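PDB 3R4V: putative uncharacterized protein from Pseudomonas phage 201phi2-1, which is a phage tubulin-like protein of the tubulin/FtsZ kind, modelled with a bound guanosine-5'-diphosphate. Local coordinates for residues A[174-178]-A[261-267]; A[180-186]-A[251-257]; A[28-32]-A[74-79]. One frame throughout, in Å; residues are numbered along the deposited sequence.

Interaction 1. Residues A[174-178]-A[261-267]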
# COMPACT_ATOMS: atom_id res chain seq x y z
N LYS A 174 -3.42 11.71 7.81
CA LYS A 174 -2.79 12.91 7.26
C LYS A 174 -3.18 13.07 5.79
O LYS A 174 -3.40 14.19 5.33
CB LYS A 174 -1.27 12.91 7.44
CG LYS A 174 -0.78 13.06 8.88
CD LYS A 174 0.73 12.99 8.95
CE LYS A 174 1.28 13.47 10.30
NZ LYS A 174 0.75 12.71 11.46
N VAL A 175 -3.28 11.96 5.06
CA VAL A 175 -3.70 12.05 3.66
C VAL A 175 -5.18 12.42 3.57
O VAL A 175 -5.58 13.18 2.69
CB VAL A 175 -3.43 10.73 2.87
CG1 VAL A 175 -3.93 10.87 1.43
CG2 VAL A 175 -1.95 10.43 2.88
N VAL A 176 -6.00 11.88 4.48
CA VAL A 176 -7.42 12.24 4.50
C VAL A 176 -7.55 13.73 4.76
O VAL A 176 -8.37 14.40 4.14
CB VAL A 176 -8.21 11.43 5.56
CG1 VAL A 176 -9.61 12.00 5.75
CG2 VAL A 176 -8.29 9.96 5.11
N LEU A 177 -6.69 14.24 5.63
CA LEU A 177 -6.66 15.68 5.92
C LEU A 177 -6.24 16.46 4.68
O LEU A 177 -6.90 17.43 4.28
CB LEU A 177 -5.69 15.95 7.07
CG LEU A 177 -5.30 17.41 7.30
CD1 LEU A 177 -6.51 18.17 7.81
CD2 LEU A 177 -4.14 17.49 8.28
N LEU A 178 -5.14 16.03 4.07
CA LEU A 178 -4.63 16.66 2.86
C LEU A 178 -5.72 16.88 1.82
O LEU A 178 -5.81 17.97 1.24
CB LEU A 178 -3.50 15.82 2.25
CG LEU A 178 -2.98 16.25 0.87
CD1 LEU A 178 -2.36 17.64 0.95
CD2 LEU A 178 -1.97 15.24 0.29
N THR A 261 -3.65 18.17 12.81
CA THR A 261 -2.90 17.50 13.87
C THR A 261 -1.50 18.08 14.07
O THR A 261 -0.93 17.97 15.15
CB THR A 261 -2.78 15.99 13.57
OG1 THR A 261 -2.34 15.80 12.21
CG2 THR A 261 -4.12 15.29 13.75
N ASP A 262 -0.95 18.68 13.01
CA ASP A 262 0.42 19.17 13.01
C ASP A 262 0.49 20.55 12.36
O ASP A 262 -0.37 20.89 11.54
CB ASP A 262 1.33 18.22 12.22
CG ASP A 262 1.18 16.78 12.65
OD1 ASP A 262 0.19 16.13 12.25
OD2 ASP A 262 2.06 16.29 13.39
N ASP A 263 1.52 21.31 12.70
CA ASP A 263 1.68 22.67 12.20
C ASP A 263 2.09 22.74 10.73
O ASP A 263 1.78 23.70 10.03
CB ASP A 263 2.69 23.42 13.07
CG ASP A 263 2.77 24.90 12.74
OD1 ASP A 263 1.89 25.66 13.21
OD2 ASP A 263 3.71 25.30 12.03
N GLN A 264 2.81 21.73 10.26
CA GLN A 264 3.13 21.63 8.84
C GLN A 264 3.31 20.17 8.47
O GLN A 264 3.81 19.38 9.28
CB GLN A 264 4.36 22.46 8.47
CG GLN A 264 5.66 21.96 9.05
CD GLN A 264 6.80 22.93 8.80
OE1 GLN A 264 6.87 24.01 9.40
NE2 GLN A 264 7.70 22.57 7.90
N ILE A 265 2.88 19.82 7.26
CA ILE A 265 2.96 18.44 6.78
C ILE A 265 3.39 18.52 5.32
O ILE A 265 2.83 19.30 4.56
CB ILE A 265 1.60 17.69 6.87
CG1 ILE A 265 0.94 17.91 8.23
CG2 ILE A 265 1.79 16.18 6.59
CD1 ILE A 265 -0.49 17.41 8.31
N HIS A 266 4.41 17.74 4.95
CA HIS A 266 4.92 17.71 3.58
C HIS A 266 4.75 16.32 3.01
O HIS A 266 5.16 15.34 3.62
CB HIS A 266 6.40 18.08 3.56
CG HIS A 266 6.70 19.37 4.28
ND1 HIS A 266 6.55 20.61 3.69
CD2 HIS A 266 7.10 19.61 5.55
CE1 HIS A 266 6.85 21.55 4.56
NE2 HIS A 266 7.18 20.97 5.71
N PHE A 267 4.17 16.26 1.82
CA PHE A 267 3.91 14.99 1.15
C PHE A 267 4.81 14.96 -0.07
O PHE A 267 4.54 15.66 -1.06
CB PHE A 267 2.44 14.93 0.75
CG PHE A 267 1.48 15.08 1.91
CD1 PHE A 267 1.14 16.34 2.39
CD2 PHE A 267 0.92 13.97 2.51
CE1 PHE A 267 0.26 16.48 3.45
CE2 PHE A 267 0.04 14.10 3.57
CZ PHE A 267 -0.29 15.35 4.05
O HOH W 1 2.85 13.26 13.49
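Leu178, near the end of helix 161-178, lays its CD2 methyl over the middle of one face of the Phe267 ring, 3.7 Å from the ring centroid and 7° off the ring normal, a CH-pi contact. Its CG lies trans to the backbone N (chi1 172°), and from there the two methyls part: Leu178 CD2 sits above the ring centre, while Leu178 CD1 lies past the rim, beside Phe267 CE1 and CD1. The CZ end of the ring lies against the helix backbone, where Phe267 CZ comes within 3.7 Å of Leu178 CB and also approaches the carbonyl O of Lys174, already used by the helical bond from Leu178 N. Val175 touches CE2 of the ring more loosely through CG2. Closer to the Asp262 end, Leu177 CD2 meets Ile265 CD1 at 3.7 Å.

Toward solvent the packing gives way to charge. The Lys174 chain runs extended past Ile265 CG2 and then bends at its last torsion (chi4 58°), turning NZ toward Asp262. The salt bridge is long, NZ to OD1 of Asp262 measuring 3.6 Å, and a water links NZ to the other oxygen, OD2. Asp262 OD1 is held by its neighbour as well, since Thr261 OG1 donates to it at 2.6 Å. No direct hydrogen bond joins the segments.

Helix 161-178 follows the last strand of the nucleotide-binding part and precedes the C-terminal domain, consistent with the central helix (H7) of tubulin and FtsZ. Its 174-178 part crosses strand 264-267 nearly at a right angle. Strand 264-270 lies between strands 208-214 and 228-233; Ile213 of the former touches Lys174, Val175, Ile265 and Phe267, while Leu230 and Leu232 of the latter pack against Leu178.

Interaction 2. Residues A[180-186]-A[251-257]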
# COMPACT_ATOMS: atom_id res chain seq x y z
N ASN A 180 -9.03 16.91 2.11
CA ASN A 180 -10.33 17.33 2.64
C ASN A 180 -10.93 18.60 2.00
O ASN A 180 -12.03 19.02 2.35
CB ASN A 180 -10.31 17.42 4.17
CG ASN A 180 -9.78 18.77 4.70
OD1 ASN A 180 -9.39 19.66 3.93
ND2 ASN A 180 -9.77 18.92 6.02
N GLN A 181 -10.19 19.20 1.07
CA GLN A 181 -10.68 20.29 0.21
C GLN A 181 -11.00 21.57 0.98
O GLN A 181 -11.70 22.45 0.47
CB GLN A 181 -11.89 19.82 -0.62
CG GLN A 181 -11.59 18.62 -1.52
CD GLN A 181 -12.75 18.22 -2.42
OE1 GLN A 181 -13.67 19.00 -2.66
NE2 GLN A 181 -12.71 16.99 -2.92
N ASN A 182 -10.46 21.68 2.19
CA ASN A 182 -10.76 22.80 3.06
C ASN A 182 -9.56 23.73 3.28
O ASN A 182 -9.60 24.62 4.13
CB ASN A 182 -11.29 22.28 4.41
CG ASN A 182 -11.71 23.39 5.35
OD1 ASN A 182 -12.58 24.19 5.03
ND2 ASN A 182 -11.09 23.44 6.53
N HIS A 183 -8.51 23.54 2.49
CA HIS A 183 -7.29 24.34 2.64
C HIS A 183 -7.22 25.49 1.65
O HIS A 183 -7.60 25.35 0.48
CB HIS A 183 -6.06 23.45 2.50
CG HIS A 183 -6.15 22.18 3.27
ND1 HIS A 183 -6.50 22.14 4.60
CD2 HIS A 183 -5.96 20.89 2.89
CE1 HIS A 183 -6.51 20.89 5.01
NE2 HIS A 183 -6.19 20.11 3.99
N GLY A 184 -6.73 26.64 2.11
CA GLY A 184 -6.55 27.77 1.22
C GLY A 184 -5.53 27.45 0.14
O GLY A 184 -4.52 26.79 0.41
N ARG A 185 -5.81 27.91 -1.08
CA ARG A 185 -4.89 27.78 -2.21
C ARG A 185 -4.82 26.38 -2.83
O ARG A 185 -4.23 26.20 -3.89
CB ARG A 185 -3.48 28.25 -1.82
CG ARG A 185 -3.41 29.75 -1.58
CD ARG A 185 -2.24 30.14 -0.69
NE ARG A 185 -0.95 29.79 -1.28
CZ ARG A 185 0.22 30.05 -0.70
NH1 ARG A 185 0.25 30.67 0.48
NH2 ARG A 185 1.35 29.70 -1.30
N LEU A 186 -5.44 25.39 -2.19
CA LEU A 186 -5.30 24.01 -2.65
C LEU A 186 -6.57 23.44 -3.28
O LEU A 186 -7.61 23.29 -2.62
CB LEU A 186 -4.83 23.10 -1.51
CG LEU A 186 -4.32 21.73 -1.95
CD1 LEU A 186 -2.99 21.88 -2.68
CD2 LEU A 186 -4.18 20.80 -0.75
N GLY A 251 -0.65 24.41 0.50
CA GLY A 251 -1.98 24.71 1.01
C GLY A 251 -1.91 25.29 2.41
O GLY A 251 -1.02 24.94 3.19
N ILE A 252 -2.84 26.18 2.74
CA ILE A 252 -2.87 26.77 4.08
C ILE A 252 -3.99 26.16 4.90
O ILE A 252 -5.16 26.25 4.53
CB ILE A 252 -3.04 28.30 4.03
CG1 ILE A 252 -1.92 28.89 3.18
CG2 ILE A 252 -3.05 28.88 5.44
CD1 ILE A 252 -0.56 28.35 3.50
N MET A 253 -3.62 25.50 5.99
CA MET A 253 -4.60 24.84 6.85
C MET A 253 -5.28 25.83 7.77
O MET A 253 -4.75 26.92 8.05
CB MET A 253 -3.93 23.73 7.68
CG MET A 253 -3.31 22.64 6.84
SD MET A 253 -2.63 21.32 7.86
CE MET A 253 -1.11 22.10 8.40
N LYS A 254 -6.46 25.46 8.25
CA LYS A 254 -7.26 26.35 9.07
C LYS A 254 -7.22 25.94 10.53
O LYS A 254 -7.42 24.77 10.86
CB LYS A 254 -8.70 26.39 8.54
CG LYS A 254 -8.84 27.13 7.22
CD LYS A 254 -10.23 26.98 6.63
CE LYS A 254 -10.40 27.85 5.39
NZ LYS A 254 -9.47 27.48 4.29
N VAL A 255 -6.96 26.90 11.41
CA VAL A 255 -6.82 26.62 12.84
C VAL A 255 -8.10 26.09 13.49
O VAL A 255 -8.05 25.51 14.57
CB VAL A 255 -6.28 27.84 13.63
CG1 VAL A 255 -7.23 29.04 13.52
CG2 VAL A 255 -6.04 27.48 15.09
N ASP A 256 -9.23 26.29 12.82
CA ASP A 256 -10.50 25.76 13.32
C ASP A 256 -10.84 24.42 12.68
O ASP A 256 -11.91 23.86 12.94
CB ASP A 256 -11.64 26.76 13.08
CG ASP A 256 -11.86 27.06 11.61
OD1 ASP A 256 -10.86 27.19 10.87
OD2 ASP A 256 -13.03 27.18 11.20
N ASP A 257 -9.94 23.92 11.83
CA ASP A 257 -10.05 22.57 11.27
C ASP A 257 -9.62 21.60 12.36
O ASP A 257 -8.43 21.49 12.68
CB ASP A 257 -9.15 22.45 10.02
CG ASP A 257 -9.43 21.19 9.19
OD1 ASP A 257 -9.90 20.18 9.75
OD2 ASP A 257 -9.14 21.21 7.97
O HOH W 2 -7.87 23.37 6.74
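Lys254 reaches over to Asn182 and ends on its backbone carbonyl. Beyond CB, its CG passes 4.1 Å from Asn182 O; CD lies against both that oxygen and the side-chain amide, 3.6 Å from Asn182 ND2; CE stays beside the carbonyl; and a bend at chi4 (62°) brings NZ to Asn182 O at 2.9 Å, from above the carbonyl plane.

Asp257 OD2 gathers the amides of the loop. Asn180 ND2 donates to its syn lone pair at 3.1 Å, amide and carboxylate nearly coplanar, whereas Asn182 ND2 approaches from above the carboxylate plane at 3.3 Å. A water also donates to OD2 and connects it with His183 ND1 and Lys254 N. Asn180 OD1 accepts from Asn182 N in an Asx turn and rests over one face of the His183 ring, toward the rim.

Gly184, also the second residue of a type II turn from His183 to Leu186, exchanges two backbone hydrogen bonds with Ile252 as a single antiparallel bridge.

The loop, leading from helix 161-178 into the C-terminal domain, is thereby joined to the end of strand 247-252, an edge strand within this chain, and to the turn after it; His183 NE2 bonds Leu177 O, and Leu186 packs on Leu230 and Leu232 of strand 228-233.

Interaction 3. Residues A[28-32]-A[74-79]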
# COMPACT_ATOMS: atom_id res chain seq x y z
N VAL A 28 -15.04 4.09 4.01
CA VAL A 28 -14.14 2.94 4.09
C VAL A 28 -14.74 1.69 3.42
O VAL A 28 -15.88 1.29 3.69
CB VAL A 28 -13.78 2.65 5.57
CG1 VAL A 28 -12.93 1.42 5.68
CG2 VAL A 28 -13.07 3.86 6.19
N HIS A 29 -13.96 1.08 2.53
CA HIS A 29 -14.38 -0.12 1.81
C HIS A 29 -13.34 -1.21 1.97
O HIS A 29 -12.18 -1.03 1.58
CB HIS A 29 -14.55 0.21 0.33
CG HIS A 29 -15.60 1.25 0.06
ND1 HIS A 29 -16.83 0.94 -0.47
CD2 HIS A 29 -15.60 2.58 0.26
CE1 HIS A 29 -17.55 2.04 -0.58
NE2 HIS A 29 -16.82 3.06 -0.14
N CYS A 30 -13.75 -2.35 2.54
CA CYS A 30 -12.83 -3.45 2.80
C CYS A 30 -13.13 -4.65 1.93
O CYS A 30 -14.29 -4.96 1.68
CB CYS A 30 -12.91 -3.88 4.26
SG CYS A 30 -12.50 -2.58 5.43
N PHE A 31 -12.08 -5.34 1.49
CA PHE A 31 -12.22 -6.53 0.66
C PHE A 31 -11.29 -7.64 1.13
O PHE A 31 -10.15 -7.39 1.50
CB PHE A 31 -11.91 -6.19 -0.81
CG PHE A 31 -12.76 -5.08 -1.35
CD1 PHE A 31 -12.34 -3.77 -1.27
CD2 PHE A 31 -14.00 -5.35 -1.91
CE1 PHE A 31 -13.13 -2.74 -1.75
CE2 PHE A 31 -14.80 -4.33 -2.38
CZ PHE A 31 -14.36 -3.02 -2.31
N ASP A 32 -11.79 -8.87 1.11
CA ASP A 32 -10.98 -10.04 1.44
C ASP A 32 -11.60 -11.27 0.80
O ASP A 32 -12.68 -11.21 0.21
CB ASP A 32 -10.88 -10.23 2.97
CG ASP A 32 -9.55 -10.85 3.40
OD1 ASP A 32 -9.24 -10.80 4.61
OD2 ASP A 32 -8.81 -11.39 2.54
N LEU A 74 -16.72 -6.01 -7.66
CA LEU A 74 -16.19 -5.27 -6.52
C LEU A 74 -16.16 -3.77 -6.81
O LEU A 74 -16.45 -2.96 -5.94
CB LEU A 74 -14.79 -5.75 -6.12
CG LEU A 74 -14.67 -7.22 -5.72
CD1 LEU A 74 -13.32 -7.51 -5.09
CD2 LEU A 74 -15.80 -7.62 -4.78
N MET A 75 -15.81 -3.42 -8.05
CA MET A 75 -15.65 -2.02 -8.42
C MET A 75 -16.99 -1.27 -8.40
O MET A 75 -17.02 -0.07 -8.13
CB MET A 75 -14.97 -1.88 -9.79
CG MET A 75 -13.51 -2.38 -9.85
SD MET A 75 -12.47 -1.76 -8.51
CE MET A 75 -12.64 0.00 -8.75
N ASP A 76 -18.08 -1.97 -8.68
CA ASP A 76 -19.40 -1.35 -8.64
C ASP A 76 -19.79 -0.89 -7.24
O ASP A 76 -20.63 -0.00 -7.08
CB ASP A 76 -20.47 -2.28 -9.21
CG ASP A 76 -20.52 -2.25 -10.73
OD1 ASP A 76 -20.18 -1.20 -11.31
OD2 ASP A 76 -20.88 -3.28 -11.33
N THR A 77 -19.18 -1.49 -6.22
CA THR A 77 -19.46 -1.08 -4.85
C THR A 77 -18.57 0.08 -4.41
O THR A 77 -18.70 0.57 -3.29
CB THR A 77 -19.29 -2.24 -3.86
OG1 THR A 77 -17.90 -2.48 -3.62
CG2 THR A 77 -19.95 -3.52 -4.39
N ILE A 78 -17.65 0.52 -5.26
CA ILE A 78 -16.75 1.61 -4.89
C ILE A 78 -17.17 2.88 -5.60
O ILE A 78 -17.05 2.99 -6.82
CB ILE A 78 -15.27 1.27 -5.21
CG1 ILE A 78 -14.85 -0.01 -4.47
CG2 ILE A 78 -14.35 2.44 -4.85
CD1 ILE A 78 -13.47 -0.55 -4.88
N PRO A 79 -17.70 3.85 -4.84
CA PRO A 79 -18.22 5.09 -5.42
C PRO A 79 -17.14 5.87 -6.16
O PRO A 79 -15.96 5.71 -5.86
CB PRO A 79 -18.67 5.89 -4.20
CG PRO A 79 -18.75 4.91 -3.08
CD PRO A 79 -17.74 3.86 -3.37
O HOH W 3 -17.38 -1.80 -0.98
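In both His29 and Phe31 the ring carbon CG stands trans to the carbonyl carbon (chi1 -61° and -56°), and the two side chains, alternate residues of one strand, project together toward helix 71-76 and the turn after it. His29 and Pro79 approach from opposite directions, Pro79 CD lying oblique to the ring: His29 CE1 is 3.3 Å from Pro79 CD and equally near the carbonyl O of Thr77. Its ND1 makes no direct hydrogen bond to that oxygen because the angle is poor. Instead ND1 contacts a water in the ring plane at 2.8 Å, and this water donates to Thr77 OG1.

The same hydroxyl has two further roles. It donates to Leu74 O at 2.8 Å, joining the backbone N of Thr77 on that carbonyl, and it sits at the edge of the Phe31 ring, 3.8 Å from CZ. The other neighbours from 74-79 are aliphatic and approach obliquely. Leu74 CD1 lies 3.9 Å from Phe31 CD2, and Ile78 CD1 meets the ring tip, 3.7 Å from CZ. Thr77 thus takes part in both the water-mediated link and the packing on Phe31.

The contact packs a helix and its following turn on the parallel, Rossmann-like part of the sheet. Strand 28-32 runs between strands 6-10 and 46-49, whose Ile8 and Thr48 touch Phe31, and helix 95-108 adds Ile102 to the same ring and Leu98 to Leu74.

How the interactions relate
Along the chain interaction 3 closes first, before interaction 1 opens at helix 161-178; interaction 2 is nested within the loop that interaction 1 closes. All three reach one mixed sheet. Interaction 3 lies toward its 46-49 end, among the parallel strands of the nucleotide-binding part; the side chain of Phe31 is about 10 Å from the bound GDP. Interactions 1 and 2, with centres about 10 Å apart, lie toward the 247-252 end and touch where Met253 packs on Asp262. Their centres are about 25 and 28 Å from that of interaction 3. Together, 1 and 2 join helix 161-178, which lies between the two parts of the tubulin-like fold, and its following loop to strands of the C-terminal domain.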